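Local coordinates for hypothetical protein Rv2991 (Mycobacterium tuberculosis, PDB 1RFE) that is of unknown function but binds coenzyme F420 and, judged by its family, may act as an oxidoreductase on CH-CH groups of donors, at residues Y80-G85 / D145-G150. Numbering follows the deposited sequence.
Sequences YDTLRG and DHRKLG
The imidazole of His-146 turns its ND1-CE1 edge to one face of the Tyr-80 ring, an edge-to-face pair with planes at 62° and ND1 over the ring centre. Leu-83 CB lies over a face of the same imidazole, a CH-pi contact 4.1 Å from its centroid, and Leu-83 CD1 meets His-146 CE1 at 3.7 Å. Arg-147 NH2 lies over a face of the Arg-84 guanidinium, 3.1 Å from NH1, and Arg-84 CD over a face of that of Arg-147, the planes inclined. These like charges are probably eased by Asp-76, which salt-bridges Arg-84 NE, and by Asp-145, whose OD1 makes a long salt bridge (3.8 Å) to Arg-147 NE from well outside the guanidinium plane. In the imidazole plane, His-146 ND1 donates to Tyr-80 O (2.9 Å), a somewhat bent bond that helps fix the ring's rotation; His-146 N gives a straighter one to Leu-83 O (2.8 Å, 166°). With CG anti to its backbone N (chi1 177°), the Tyr-80 side chain crosses that of His-146 at about a right angle. Arg-147 CD packs on Thr-82 CG2. Asp-145 OD1 accepts from Arg-147 N, closing an Asx turn. Arg-84 and Asp-145 form an antiparallel non-hydrogen-bonded pair, where strands 84-95 and 140-145 end their pairing in this pyridoxamine 5'-phosphate oxidase-type fold.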
ATOM      1  N   TYR A  80       0.969 -21.027  -7.803  1.00 28.80           N
ATOM      2  CA  TYR A  80       2.345 -20.659  -8.042  1.00 28.86           C
ATOM      3  C   TYR A  80       2.464 -19.903  -9.341  1.00 27.60           C
ATOM      4  O   TYR A  80       3.218 -18.939  -9.427  1.00 28.57           O
ATOM      5  CB  TYR A  80       3.291 -21.868  -8.016  1.00 29.24           C
ATOM      6  CG  TYR A  80       4.711 -21.474  -8.341  1.00 31.20           C
ATOM      7  CD1 TYR A  80       5.556 -20.929  -7.359  1.00 35.30           C
ATOM      8  CD2 TYR A  80       5.199 -21.607  -9.622  1.00 33.10           C
ATOM      9  CE1 TYR A  80       6.874 -20.548  -7.659  1.00 36.05           C
ATOM     10  CE2 TYR A  80       6.515 -21.233  -9.945  1.00 36.52           C
ATOM     11  CZ  TYR A  80       7.346 -20.705  -8.961  1.00 37.00           C
ATOM     12  OH  TYR A  80       8.628 -20.322  -9.309  1.00 37.85           O
ATOM     13  N   ASP A  81       1.709 -20.303 -10.356  1.00 27.63           N
ATOM     14  CA  ASP A  81       1.885 -19.718 -11.674  1.00 26.96           C
ATOM     15  C   ASP A  81       1.271 -18.318 -11.769  1.00 26.65           C
ATOM     16  O   ASP A  81       1.578 -17.611 -12.689  1.00 27.72           O
ATOM     17  CB  ASP A  81       1.335 -20.617 -12.802  1.00 26.75           C
ATOM     18  CG  ASP A  81      -0.186 -20.735 -12.797  1.00 29.36           C
ATOM     19  OD1 ASP A  81      -0.790 -21.317 -11.853  1.00 32.30           O
ATOM     20  OD2 ASP A  81      -0.876 -20.300 -13.729  1.00 33.27           O
ATOM     21  N   THR A  82       0.381 -17.955 -10.855  1.00 27.21           N
ATOM     22  CA  THR A  82      -0.262 -16.628 -10.847  1.00 26.27           C
ATOM     23  C   THR A  82       0.205 -15.674  -9.728  1.00 26.43           C
ATOM     24  O   THR A  82      -0.364 -14.550  -9.597  1.00 24.71           O
ATOM     25  CB  THR A  82      -1.813 -16.754 -10.753  1.00 27.13           C
ATOM     26  OG1 THR A  82      -2.206 -17.561  -9.627  1.00 27.23           O
ATOM     27  CG2 THR A  82      -2.420 -17.455 -11.993  1.00 26.87           C
ATOM     28  N   LEU A  83       1.213 -16.063  -8.932  1.00 26.39           N
ATOM     29  CA  LEU A  83       1.673 -15.169  -7.862  1.00 27.22           C
ATOM     30  C   LEU A  83       2.167 -13.893  -8.502  1.00 26.75           C
ATOM     31  O   LEU A  83       2.907 -13.932  -9.473  1.00 26.71           O
ATOM     32  CB  LEU A  83       2.814 -15.729  -6.985  1.00 27.60           C
ATOM     33  CG  LEU A  83       2.659 -17.131  -6.441  1.00 30.35           C
ATOM     34  CD1 LEU A  83       3.978 -17.653  -5.812  1.00 32.37           C
ATOM     35  CD2 LEU A  83       1.459 -17.244  -5.470  1.00 30.79           C
ATOM     36  N   ARG A  84       1.694 -12.768  -7.982  1.00 26.57           N
ATOM     37  CA  ARG A  84       2.211 -11.490  -8.371  1.00 26.18           C
ATOM     38  C   ARG A  84       2.181 -10.493  -7.212  1.00 26.11           C
ATOM     39  O   ARG A  84       1.391 -10.627  -6.247  1.00 25.44           O
ATOM     40  CB  ARG A  84       1.517 -10.934  -9.573  1.00 27.15           C
ATOM     41  CG  ARG A  84       0.046 -11.019  -9.651  1.00 31.02           C
ATOM     42  CD  ARG A  84      -0.523  -9.889 -10.575  1.00 35.48           C
ATOM     43  NE  ARG A  84      -1.926  -9.639 -10.329  1.00 40.50           N
ATOM     44  CZ  ARG A  84      -2.782  -9.129 -11.192  1.00 45.72           C
ATOM     45  NH1 ARG A  84      -2.420  -8.815 -12.447  1.00 47.44           N
ATOM     46  NH2 ARG A  84      -4.038  -8.944 -10.793  1.00 47.62           N
ATOM     47  N   GLY A  85       3.081  -9.527  -7.301  1.00 23.54           N
ATOM     48  CA  GLY A  85       3.235  -8.600  -6.234  1.00 23.67           C
ATOM     49  C   GLY A  85       4.294  -7.544  -6.446  1.00 22.82           C
ATOM     50  O   GLY A  85       5.034  -7.550  -7.424  1.00 20.89           O
ATOM     51  N   ASP A 145       5.633 -11.188 -11.286  1.00 26.18           N
ATOM     52  CA  ASP A 145       4.402 -11.703 -11.905  1.00 27.14           C
ATOM     53  C   ASP A 145       4.726 -13.036 -12.525  1.00 28.12           C
ATOM     54  O   ASP A 145       5.359 -13.107 -13.585  1.00 28.08           O
ATOM     55  CB  ASP A 145       3.849 -10.749 -12.953  1.00 27.86           C
ATOM     56  CG  ASP A 145       2.465 -11.174 -13.446  1.00 29.73           C
ATOM     57  OD1 ASP A 145       2.005 -12.273 -13.065  1.00 30.22           O
ATOM     58  OD2 ASP A 145       1.754 -10.466 -14.168  1.00 32.47           O
ATOM     59  N   HIS A 146       4.274 -14.093 -11.862  1.00 29.14           N
ATOM     60  CA  HIS A 146       4.641 -15.434 -12.261  1.00 29.91           C
ATOM     61  C   HIS A 146       3.968 -15.852 -13.562  1.00 31.42           C
ATOM     62  O   HIS A 146       4.389 -16.819 -14.171  1.00 31.74           O
ATOM     63  CB  HIS A 146       4.390 -16.427 -11.138  1.00 29.47           C
ATOM     64  CG  HIS A 146       5.442 -16.389 -10.068  1.00 28.44           C
ATOM     65  ND1 HIS A 146       5.599 -17.392  -9.147  1.00 24.35           N
ATOM     66  CD2 HIS A 146       6.358 -15.444  -9.753  1.00 29.73           C
ATOM     67  CE1 HIS A 146       6.603 -17.090  -8.341  1.00 27.62           C
ATOM     68  NE2 HIS A 146       7.077 -15.913  -8.687  1.00 29.36           N
ATOM     69  N   ARG A 147       2.928 -15.128 -13.990  1.00 33.26           N
ATOM     70  CA  ARG A 147       2.378 -15.328 -15.345  1.00 34.56           C
ATOM     71  C   ARG A 147       3.404 -15.160 -16.471  1.00 34.78           C
ATOM     72  O   ARG A 147       3.245 -15.706 -17.577  1.00 33.77           O
ATOM     73  CB  ARG A 147       1.215 -14.381 -15.621  1.00 34.90           C
ATOM     74  CG  ARG A 147      -0.135 -14.996 -15.380  1.00 39.48           C
ATOM     75  CD  ARG A 147      -0.834 -14.462 -14.168  1.00 44.18           C
ATOM     76  NE  ARG A 147      -1.389 -13.156 -14.457  1.00 45.99           N
ATOM     77  CZ  ARG A 147      -2.324 -12.550 -13.749  1.00 49.87           C
ATOM     78  NH1 ARG A 147      -2.829 -13.111 -12.641  1.00 49.35           N
ATOM     79  NH2 ARG A 147      -2.749 -11.341 -14.159  1.00 51.40           N
ATOM     80  N   LYS A 148       4.457 -14.408 -16.220  1.00 35.15           N
ATOM     81  CA  LYS A 148       5.458 -14.181 -17.265  1.00 35.46           C
ATOM     82  C   LYS A 148       6.413 -15.373 -17.505  1.00 36.54           C
ATOM     83  O   LYS A 148       7.251 -15.340 -18.388  1.00 35.84           O
ATOM     84  CB  LYS A 148       6.213 -12.895 -16.967  1.00 35.71           C
ATOM     85  CG  LYS A 148       5.292 -11.637 -16.944  1.00 34.36           C
ATOM     86  CD  LYS A 148       6.032 -10.478 -16.274  1.00 34.97           C
ATOM     87  CE  LYS A 148       5.343  -9.134 -16.490  1.00 33.36           C
ATOM     88  NZ  LYS A 148       6.409  -8.110 -16.571  1.00 35.42           N
ATOM     89  N   LEU A 149       6.265 -16.419 -16.711  1.00 38.65           N
ATOM     90  CA  LEU A 149       6.981 -17.688 -16.898  1.00 39.64           C
ATOM     91  C   LEU A 149       6.387 -18.598 -17.961  1.00 40.14           C
ATOM     92  O   LEU A 149       7.092 -19.466 -18.493  1.00 41.06           O
ATOM     93  CB  LEU A 149       6.997 -18.480 -15.593  1.00 39.68           C
ATOM     94  CG  LEU A 149       8.130 -18.269 -14.578  1.00 41.22           C
ATOM     95  CD1 LEU A 149       9.069 -17.135 -14.954  1.00 42.57           C
ATOM     96  CD2 LEU A 149       7.600 -18.135 -13.166  1.00 41.38           C
ATOM     97  N   GLY A 150       5.101 -18.444 -18.229  1.00 40.16           N
ATOM     98  CA  GLY A 150       4.434 -19.288 -19.195  1.00 40.73           C
ATOM     99  C   GLY A 150       4.260 -20.709 -18.695  1.00 41.07           C
ATOM    100  O   GLY A 150       4.093 -21.637 -19.501  1.00 41.46           O
TER